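Local coordinates for oxidoreductase, Gfo/Idh/MocA family (Vibrio cholerae, PDB 1XEA), which probably catalyses an NAD(P)-dependent oxidation or reduction, binding the nucleotide in a Rossmann-fold domain, at residues S134-Q139 against L147-H152; H170-V175 against V202-G207; H225-Y230 against A234-S239. All coordinates share one frame; numbering follows the deposited sequence.

Contact 1 (S134-Q139 against L147-H152)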
loop_
_atom_site.group_PDB
_atom_site.type_symbol
_atom_site.label_atom_id
_atom_site.label_comp_id
_atom_site.label_asym_id
_atom_site.label_seq_id
_atom_site.Cartn_x
_atom_site.Cartn_y
_atom_site.Cartn_z
ATOM N N SER A 134 20.506 -2.206 -13.325
ATOM C CA SER A 134 21.909 -2.507 -13.626
ATOM C C SER A 134 22.811 -1.275 -13.578
ATOM O O SER A 134 23.983 -1.365 -13.210
ATOM C CB SER A 134 22.029 -3.197 -14.993
ATOM O OG SER A 134 21.396 -2.462 -16.031
ATOM N N GLU A 135 22.254 -0.130 -13.958
ATOM C CA GLU A 135 22.991 1.112 -13.931
ATOM C C GLU A 135 23.578 1.344 -12.529
ATOM O O GLU A 135 24.653 1.916 -12.393
ATOM C CB GLU A 135 22.086 2.284 -14.313
ATOM C CG GLU A 135 21.764 2.429 -15.811
ATOM C CD GLU A 135 20.844 1.342 -16.375
ATOM O OE1 GLU A 135 20.022 0.771 -15.621
ATOM O OE2 GLU A 135 20.937 1.077 -17.596
ATOM N N LEU A 136 22.893 0.914 -11.479
ATOM C CA LEU A 136 23.461 1.123 -10.164
ATOM C C LEU A 136 24.561 0.124 -9.900
ATOM O O LEU A 136 25.596 0.466 -9.325
ATOM C CB LEU A 136 22.406 1.029 -9.062
ATOM C CG LEU A 136 21.526 2.267 -8.916
ATOM C CD1 LEU A 136 20.600 2.070 -7.750
ATOM C CD2 LEU A 136 22.372 3.514 -8.724
ATOM N N ALA A 137 24.351 -1.115 -10.322
ATOM C CA ALA A 137 25.360 -2.152 -10.108
ATOM C C ALA A 137 26.655 -1.792 -10.822
ATOM O O ALA A 137 27.722 -1.797 -10.217
ATOM C CB ALA A 137 24.850 -3.492 -10.612
ATOM N N GLN A 138 26.541 -1.469 -12.106
ATOM C CA GLN A 138 27.692 -1.116 -12.914
ATOM C C GLN A 138 28.199 0.300 -12.682
ATOM O O GLN A 138 29.279 0.664 -13.146
ATOM C CB GLN A 138 27.352 -1.296 -14.376
ATOM C CG GLN A 138 27.039 -2.712 -14.751
ATOM C CD GLN A 138 26.425 -2.784 -16.141
ATOM O OE1 GLN A 138 25.323 -2.257 -16.377
ATOM N NE2 GLN A 138 27.139 -3.421 -17.077
ATOM N N GLN A 139 27.414 1.096 -11.968
ATOM C CA GLN A 139 27.781 2.473 -11.652
ATOM C C GLN A 139 27.873 3.367 -12.890
ATOM O O GLN A 139 28.855 4.081 -13.088
ATOM C CB GLN A 139 29.100 2.486 -10.861
ATOM C CG GLN A 139 29.076 1.499 -9.707
ATOM C CD GLN A 139 30.097 1.793 -8.633
ATOM O OE1 GLN A 139 30.162 2.905 -8.110
ATOM N NE2 GLN A 139 30.894 0.788 -8.280
ATOM N N LEU A 147 16.807 9.492 -12.098
ATOM C CA LEU A 147 17.026 8.741 -10.874
ATOM C C LEU A 147 16.954 9.736 -9.716
ATOM O O LEU A 147 17.736 10.685 -9.661
ATOM C CB LEU A 147 18.395 8.048 -10.891
ATOM C CG LEU A 147 18.815 7.336 -9.594
ATOM C CD1 LEU A 147 17.916 6.141 -9.352
ATOM C CD2 LEU A 147 20.268 6.914 -9.668
ATOM N N ARG A 148 16.010 9.525 -8.805
ATOM C CA ARG A 148 15.830 10.412 -7.666
ATOM C C ARG A 148 16.004 9.661 -6.364
ATOM O O ARG A 148 15.302 8.686 -6.086
ATOM C CB ARG A 148 14.438 11.045 -7.702
ATOM C CG ARG A 148 14.111 11.909 -6.494
ATOM C CD ARG A 148 12.794 12.638 -6.691
ATOM N NE ARG A 148 11.647 11.746 -6.670
ATOM C CZ ARG A 148 10.517 11.961 -7.338
ATOM N NH1 ARG A 148 10.379 13.048 -8.095
ATOM N NH2 ARG A 148 9.522 11.083 -7.244
ATOM N N TRP A 149 16.938 10.126 -5.550
ATOM C CA TRP A 149 17.184 9.490 -4.274
ATOM C C TRP A 149 16.739 10.448 -3.160
ATOM O O TRP A 149 17.303 11.523 -3.005
ATOM C CB TRP A 149 18.676 9.168 -4.164
ATOM C CG TRP A 149 18.965 8.045 -3.225
ATOM C CD1 TRP A 149 18.747 8.029 -1.874
ATOM C CD2 TRP A 149 19.472 6.758 -3.566
ATOM N NE1 TRP A 149 19.086 6.814 -1.357
ATOM C CE2 TRP A 149 19.536 6.011 -2.372
ATOM C CE3 TRP A 149 19.880 6.157 -4.765
ATOM C CZ2 TRP A 149 19.990 4.691 -2.341
ATOM C CZ3 TRP A 149 20.331 4.850 -4.729
ATOM C CH2 TRP A 149 20.383 4.133 -3.524
ATOM N N GLU A 150 15.709 10.066 -2.413
ATOM C CA GLU A 150 15.203 10.872 -1.308
ATOM C C GLU A 150 15.551 10.185 0.018
ATOM O O GLU A 150 15.363 8.976 0.173
ATOM C CB GLU A 150 13.680 11.012 -1.403
ATOM C CG GLU A 150 13.178 11.703 -2.666
ATOM C CD GLU A 150 11.658 11.843 -2.715
ATOM O OE1 GLU A 150 11.081 12.468 -1.796
ATOM O OE2 GLU A 150 11.043 11.329 -3.679
ATOM N N LYS A 151 16.066 10.954 0.965
ATOM C CA LYS A 151 16.397 10.414 2.274
ATOM C C LYS A 151 16.026 11.507 3.248
ATOM O O LYS A 151 16.749 12.495 3.383
ATOM C CB LYS A 151 17.885 10.105 2.380
ATOM C CG LYS A 151 18.244 9.304 3.618
ATOM C CD LYS A 151 19.743 9.056 3.701
ATOM C CE LYS A 151 20.068 8.085 4.821
ATOM N NZ LYS A 151 19.556 8.565 6.132
ATOM N N HIS A 152 14.897 11.332 3.925
ATOM C CA HIS A 152 14.419 12.344 4.851
ATOM C C HIS A 152 14.459 11.888 6.305
ATOM O O HIS A 152 14.488 10.693 6.591
ATOM C CB HIS A 152 12.986 12.763 4.480
ATOM C CG HIS A 152 12.790 13.074 3.022
ATOM N ND1 HIS A 152 13.776 13.628 2.233
ATOM C CD2 HIS A 152 11.707 12.936 2.222
ATOM C CE1 HIS A 152 13.309 13.815 1.010
ATOM N NE2 HIS A 152 12.055 13.404 0.977
#
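Leu136 meets Leu147 and Trp149 in a small, buried, wholly apolar contact between a short helix and one face of the large mixed sheet. The helix is 134-138 and the strand is 146-152. Leu136 does all the touching from the helix side, and its two methyl groups divide the work. CD2 meets Leu147 CD2 at 4.1 Å, methyl against methyl, with the two side chains set at a slant. CD1 reaches Trp149 CZ3, also at 4.1 Å. It lies at the edge of the indole, near the ring plane, so neither flat face of the ring is used by this leucine. The backbones stay well apart: Leu136 CA and Leu147 CA are 10.0 Å from each other.

A chi1 of -156° swings the indole of Trp149 off the strand, and a chi2 of -65° turns its six-membered ring toward Leu136. The other end of the indole is held by a hydrogen bond from Trp149 NE1 to Glu224. Pro171, Ser174 and Val175 of helix 160-175 also pack on the Trp149 side chain. Next to Leu136 in the helix, Glu135 OE2 accepts a hydrogen bond from the backbone N of Ala143.

The helix ends in a Schellman motif. Gln139 is its C-prime residue, with positive phi (65°), and the helix stops there. On the opposite sheet face, Glu150 takes a salt bridge from Arg148 and a hydrogen bond from His152. Arg148 of the second subunit also pairs with Glu150. The arrangement is that of an open-faced, mostly antiparallel sheet covered by helices, as in the C-terminal domain of Gfo/Idh/MocA oxidoreductases.

Contact 2 (H170-V175 against V202-G207)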
loop_
_atom_site.group_PDB
_atom_site.type_symbol
_atom_site.label_atom_id
_atom_site.label_comp_id
_atom_site.label_asym_id
_atom_site.label_seq_id
_atom_site.Cartn_x
_atom_site.Cartn_y
_atom_site.Cartn_z
ATOM N N HIS A 170 25.188 10.510 1.342
ATOM C CA HIS A 170 24.626 9.218 1.018
ATOM C C HIS A 170 23.815 9.329 -0.264
ATOM O O HIS A 170 24.175 8.750 -1.284
ATOM C CB HIS A 170 23.741 8.708 2.146
ATOM C CG HIS A 170 24.463 7.865 3.145
ATOM N ND1 HIS A 170 25.262 6.803 2.780
ATOM C CD2 HIS A 170 24.516 7.928 4.496
ATOM C CE1 HIS A 170 25.780 6.251 3.862
ATOM N NE2 HIS A 170 25.343 6.915 4.918
ATOM N N PRO A 171 22.709 10.091 -0.241
ATOM C CA PRO A 171 21.914 10.207 -1.471
ATOM C C PRO A 171 22.663 10.850 -2.632
ATOM O O PRO A 171 22.503 10.447 -3.785
ATOM C CB PRO A 171 20.707 11.034 -1.025
ATOM C CG PRO A 171 21.256 11.874 0.073
ATOM C CD PRO A 171 22.118 10.899 0.842
ATOM N N LEU A 172 23.490 11.840 -2.315
ATOM C CA LEU A 172 24.253 12.538 -3.333
ATOM C C LEU A 172 25.135 11.574 -4.131
ATOM O O LEU A 172 25.065 11.527 -5.363
ATOM C CB LEU A 172 25.118 13.625 -2.697
ATOM C CG LEU A 172 25.825 14.551 -3.699
ATOM C CD1 LEU A 172 24.788 15.410 -4.417
ATOM C CD2 LEU A 172 26.833 15.414 -2.974
ATOM N N ASP A 173 25.965 10.810 -3.427
ATOM C CA ASP A 173 26.847 9.850 -4.075
ATOM C C ASP A 173 26.067 8.772 -4.816
ATOM O O ASP A 173 26.382 8.436 -5.960
ATOM C CB ASP A 173 27.755 9.156 -3.060
ATOM C CG ASP A 173 28.522 7.987 -3.678
ATOM O OD1 ASP A 173 29.489 8.216 -4.428
ATOM O OD2 ASP A 173 28.150 6.828 -3.432
ATOM N N SER A 174 25.059 8.218 -4.151
ATOM C CA SER A 174 24.245 7.159 -4.736
ATOM C C SER A 174 23.670 7.525 -6.091
ATOM O O SER A 174 23.370 6.657 -6.904
ATOM C CB SER A 174 23.105 6.788 -3.787
ATOM O OG SER A 174 23.613 6.325 -2.559
ATOM N N VAL A 175 23.534 8.818 -6.330
ATOM C CA VAL A 175 22.974 9.304 -7.568
ATOM C C VAL A 175 24.046 9.794 -8.523
ATOM O O VAL A 175 23.808 9.900 -9.721
ATOM C CB VAL A 175 22.004 10.448 -7.264
ATOM C CG1 VAL A 175 21.526 11.072 -8.536
ATOM C CG2 VAL A 175 20.817 9.919 -6.469
ATOM N N VAL A 202 19.839 18.804 -4.461
ATOM C CA VAL A 202 20.786 18.955 -5.552
ATOM C C VAL A 202 20.335 18.129 -6.739
ATOM O O VAL A 202 20.119 16.924 -6.633
ATOM C CB VAL A 202 22.191 18.507 -5.141
ATOM C CG1 VAL A 202 23.119 18.550 -6.346
ATOM C CG2 VAL A 202 22.712 19.403 -4.035
ATOM N N GLN A 203 20.215 18.793 -7.880
ATOM C CA GLN A 203 19.761 18.147 -9.097
ATOM C C GLN A 203 20.484 18.694 -10.332
ATOM O O GLN A 203 20.652 19.904 -10.477
ATOM C CB GLN A 203 18.247 18.356 -9.213
ATOM C CG GLN A 203 17.728 18.491 -10.624
ATOM C CD GLN A 203 16.215 18.583 -10.697
ATOM O OE1 GLN A 203 15.664 18.949 -11.735
ATOM N NE2 GLN A 203 15.532 18.240 -9.601
ATOM N N TRP A 204 20.914 17.799 -11.216
ATOM C CA TRP A 204 21.589 18.204 -12.445
ATOM C C TRP A 204 21.324 17.180 -13.544
ATOM O O TRP A 204 20.859 16.069 -13.276
ATOM C CB TRP A 204 23.089 18.321 -12.222
ATOM C CG TRP A 204 23.771 17.017 -12.021
ATOM C CD1 TRP A 204 24.459 16.292 -12.956
ATOM C CD2 TRP A 204 23.914 16.319 -10.783
ATOM N NE1 TRP A 204 25.030 15.184 -12.369
ATOM C CE2 TRP A 204 24.705 15.174 -11.039
ATOM C CE3 TRP A 204 23.431 16.542 -9.485
ATOM C CZ2 TRP A 204 25.059 14.272 -10.031
ATOM C CZ3 TRP A 204 23.776 15.647 -8.484
ATOM C CH2 TRP A 204 24.577 14.518 -8.765
ATOM N N GLN A 205 21.631 17.547 -14.782
ATOM C CA GLN A 205 21.405 16.642 -15.895
ATOM C C GLN A 205 22.683 16.310 -16.677
ATOM O O GLN A 205 23.408 17.205 -17.101
ATOM C CB GLN A 205 20.332 17.242 -16.811
ATOM C CG GLN A 205 20.007 16.407 -18.034
ATOM C CD GLN A 205 18.517 16.375 -18.363
ATOM O OE1 GLN A 205 17.794 17.356 -18.164
ATOM N NE2 GLN A 205 18.058 15.244 -18.887
ATOM N N THR A 206 22.958 15.016 -16.838
ATOM C CA THR A 206 24.129 14.533 -17.574
ATOM C C THR A 206 23.663 13.753 -18.786
ATOM O O THR A 206 23.280 12.585 -18.672
ATOM C CB THR A 206 25.001 13.566 -16.733
ATOM O OG1 THR A 206 25.674 14.291 -15.697
ATOM C CG2 THR A 206 26.037 12.865 -17.613
ATOM N N GLY A 207 23.706 14.388 -19.947
ATOM C CA GLY A 207 23.277 13.710 -21.154
ATOM C C GLY A 207 21.773 13.564 -21.138
ATOM O O GLY A 207 21.054 14.554 -21.046
#
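Leu172 of helix 160-175 packs against Val202 and Trp204 of strand 196-206, and the close part of the contact is built round one methyl group. Leu172 CD1 lies 4.0 Å from Val202 CG1. It is almost as near to Val202 CB, so it rests against the branch point of the valine as well as one arm. The same methyl comes within 4.2 Å of Trp204 CZ3, approaching the indole obliquely. The leucine CG is anti to its backbone N (chi1 -172°), and this brings the branched end over to the strand. Val175, one turn further along the helix, faces the strand at a slightly longer range.

The rest is looser. Past Trp204 the strand draws away from the helix, and Gln205 and Thr206 are partly exposed. Gly207, with positive phi, is exposed and leads out of the strand. Gln203 points away from the helix, to the sheet face where His187 of the second subunit packs on it.

Around the tight part, helix 286-311 adds Leu298 against Leu172, and Ile302 against both Leu172 and Val202. The indole is tied at its polar end: Trp204 NE1 is hydrogen-bonded to Ser178 OG, which also bonds Thr206 OG1. Within the helix, His170 O accepts both Ser174 N and Ser174 OG, the hydroxyl at 2.8 Å from above the carbonyl plane. Asp173 faces away from the strand and forms salt bridges with Arg124 and Arg291. No hydrogen bond joins the two segments, so their adhesion is hydrophobic, while Trp204 NE1, Thr206 and Asp173 find their polar partners outside the two segments.

Contact 3 (H225-Y230 against A234-S239)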
loop_
_atom_site.group_PDB
_atom_site.type_symbol
_atom_site.label_atom_id
_atom_site.label_comp_id
_atom_site.label_asym_id
_atom_site.label_seq_id
_atom_site.Cartn_x
_atom_site.Cartn_y
_atom_site.Cartn_z
ATOM N N HIS A 225 13.270 7.080 -0.129
ATOM C CA HIS A 225 12.631 6.615 -1.344
ATOM C C HIS A 225 13.512 6.768 -2.559
ATOM O O HIS A 225 14.090 7.829 -2.779
ATOM C CB HIS A 225 11.350 7.403 -1.581
ATOM C CG HIS A 225 10.339 7.252 -0.492
ATOM N ND1 HIS A 225 9.232 8.066 -0.395
ATOM C CD2 HIS A 225 10.251 6.368 0.530
ATOM C CE1 HIS A 225 8.503 7.690 0.641
ATOM N NE2 HIS A 225 9.099 6.661 1.220
ATOM N N VAL A 226 13.618 5.713 -3.354
ATOM C CA VAL A 226 14.413 5.790 -4.569
ATOM C C VAL A 226 13.470 5.594 -5.758
ATOM O O VAL A 226 12.663 4.662 -5.785
ATOM C CB VAL A 226 15.509 4.732 -4.579
ATOM C CG1 VAL A 226 16.380 4.909 -5.805
ATOM C CG2 VAL A 226 16.316 4.836 -3.317
ATOM N N THR A 227 13.568 6.498 -6.722
ATOM C CA THR A 227 12.738 6.462 -7.910
ATOM C C THR A 227 13.634 6.474 -9.119
ATOM O O THR A 227 14.482 7.356 -9.258
ATOM C CB THR A 227 11.845 7.696 -8.023
ATOM O OG1 THR A 227 10.947 7.745 -6.914
ATOM C CG2 THR A 227 11.061 7.657 -9.311
ATOM N N ALA A 228 13.450 5.500 -10.000
ATOM C CA ALA A 228 14.258 5.424 -11.207
ATOM C C ALA A 228 13.360 5.344 -12.425
ATOM O O ALA A 228 12.318 4.701 -12.390
ATOM C CB ALA A 228 15.155 4.199 -11.142
ATOM N N SER A 229 13.738 5.992 -13.512
ATOM C CA SER A 229 12.891 5.879 -14.679
ATOM C C SER A 229 13.688 5.691 -15.956
ATOM O O SER A 229 14.790 6.216 -16.114
ATOM C CB SER A 229 11.979 7.096 -14.803
ATOM O OG SER A 229 12.651 8.170 -15.419
ATOM N N TYR A 230 13.111 4.913 -16.858
ATOM C CA TYR A 230 13.702 4.624 -18.150
ATOM C C TYR A 230 12.614 4.966 -19.141
ATOM O O TYR A 230 11.664 5.672 -18.801
ATOM C CB TYR A 230 14.037 3.142 -18.255
ATOM C CG TYR A 230 15.015 2.655 -17.218
ATOM C CD1 TYR A 230 14.605 2.378 -15.913
ATOM C CD2 TYR A 230 16.357 2.464 -17.543
ATOM C CE1 TYR A 230 15.512 1.919 -14.965
ATOM C CE2 TYR A 230 17.267 2.008 -16.600
ATOM C CZ TYR A 230 16.842 1.737 -15.319
ATOM O OH TYR A 230 17.744 1.270 -14.396
ATOM N N ALA A 234 9.481 2.345 -15.031
ATOM C CA ALA A 234 9.837 3.083 -13.834
ATOM C C ALA A 234 9.824 2.155 -12.625
ATOM O O ALA A 234 9.275 1.054 -12.689
ATOM C CB ALA A 234 8.868 4.244 -13.632
ATOM N N TYR A 235 10.468 2.596 -11.542
ATOM C CA TYR A 235 10.541 1.859 -10.272
ATOM C C TYR A 235 10.499 2.858 -9.130
ATOM O O TYR A 235 11.000 3.972 -9.251
ATOM C CB TYR A 235 11.858 1.101 -10.116
ATOM C CG TYR A 235 12.092 -0.034 -11.067
ATOM C CD1 TYR A 235 12.533 0.200 -12.367
ATOM C CD2 TYR A 235 11.892 -1.358 -10.662
ATOM C CE1 TYR A 235 12.772 -0.853 -13.243
ATOM C CE2 TYR A 235 12.124 -2.421 -11.528
ATOM C CZ TYR A 235 12.564 -2.161 -12.818
ATOM O OH TYR A 235 12.782 -3.204 -13.686
ATOM N N LEU A 236 9.930 2.451 -8.006
ATOM C CA LEU A 236 9.867 3.326 -6.844
ATOM C C LEU A 236 10.003 2.463 -5.610
ATOM O O LEU A 236 9.077 1.744 -5.246
ATOM C CB LEU A 236 8.537 4.072 -6.785
ATOM C CG LEU A 236 8.443 5.333 -5.908
ATOM C CD1 LEU A 236 6.970 5.601 -5.652
ATOM C CD2 LEU A 236 9.174 5.176 -4.602
ATOM N N PHE A 237 11.160 2.533 -4.966
ATOM C CA PHE A 237 11.391 1.747 -3.764
ATOM C C PHE A 237 11.161 2.594 -2.518
ATOM O O PHE A 237 11.772 3.652 -2.364
ATOM C CB PHE A 237 12.813 1.202 -3.753
ATOM C CG PHE A 237 13.132 0.323 -4.919
ATOM C CD1 PHE A 237 13.768 0.836 -6.041
ATOM C CD2 PHE A 237 12.829 -1.032 -4.882
ATOM C CE1 PHE A 237 14.116 0.003 -7.113
ATOM C CE2 PHE A 237 13.169 -1.879 -5.946
ATOM C CZ PHE A 237 13.812 -1.360 -7.061
ATOM N N ASP A 238 10.277 2.127 -1.639
ATOM C CA ASP A 238 9.960 2.836 -0.395
ATOM C C ASP A 238 10.846 2.352 0.757
ATOM O O ASP A 238 10.726 2.816 1.893
ATOM C CB ASP A 238 8.480 2.635 -0.037
ATOM C CG ASP A 238 8.048 1.192 -0.167
ATOM O OD1 ASP A 238 8.057 0.656 -1.297
ATOM O OD2 ASP A 238 7.709 0.573 0.856
ATOM N N SER A 239 11.725 1.404 0.457
ATOM C CA SER A 239 12.647 0.870 1.445
ATOM C C SER A 239 13.694 0.036 0.706
ATOM O O SER A 239 13.765 0.060 -0.526
ATOM C CB SER A 239 11.917 -0.011 2.465
ATOM O OG SER A 239 11.578 -1.273 1.931
#
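Strands 223-230 and 233-237 run antiparallel as a beta hairpin, with short-segment axes 4.7 Å apart and an angle of 176° between their directions. Val226 and Phe237 form one hydrogen-bonded pair: Val226 N to Phe237 O is 2.9 Å, and Phe237 N to Val226 O is 2.7 Å. Ala228 and Tyr235 form the next, with Ala228 N to Tyr235 O at 3.0 Å and Tyr235 N to Ala228 O at 2.9 Å. CA-H...O contacts back these bonds, among them His225 CA to Phe237 O.

Thr227 and Leu236 share one face of the sheet as a non-hydrogen-bonded pair. Thr227 OG1 stands beside the backbone N (chi1 -62°) and touches Leu236 CG at 3.6 Å, the side chains slanting across each other. Ser229 and Ala234 lie on this face too, where Asn216 and Phe219 of the second subunit pack on them. At the hairpin's open end, the His225 ring puts CD2 on Asp238 CA at 3.7 Å.

Val226, Ala228, Tyr235 and Phe237 line the other face, against Leu147, Leu133 and helix 127-132. Tyr230 CE1 meets Tyr235 CE1 obliquely. The Tyr230 hydroxyl is hydrogen-bonded to Glu135. The side chain of Tyr230 lies about 5 Å from a bound nickel ion. Four backbone bonds thus hold the register and leave the largely apolar Val226, Ala228, Tyr235 and Phe237 to be buried, while the Ser229 and Ala234 end meets the second subunit.

The contacts follow one another along the chain, each closing before the next opens. All three reach the same mixed sheet. Strands 146-152 and 223-230 are neighbours in it, so contacts 1 and 3, with centres about 8 Å apart, are joined directly by the backbone bond from Arg148 N to Thr227 O. Val226 CG2 also packs on Trp149 CE2. Contact 2 lies about 9 Å from contact 1, centre to centre, and Leu136 CD2 touches Ser174 O between them. Contacts 2 and 3 are about 14 Å apart, centre to centre, and do not touch. Contact 1 therefore bridges the other two. All three also touch the second subunit, consistent with the sheet serving in assembly.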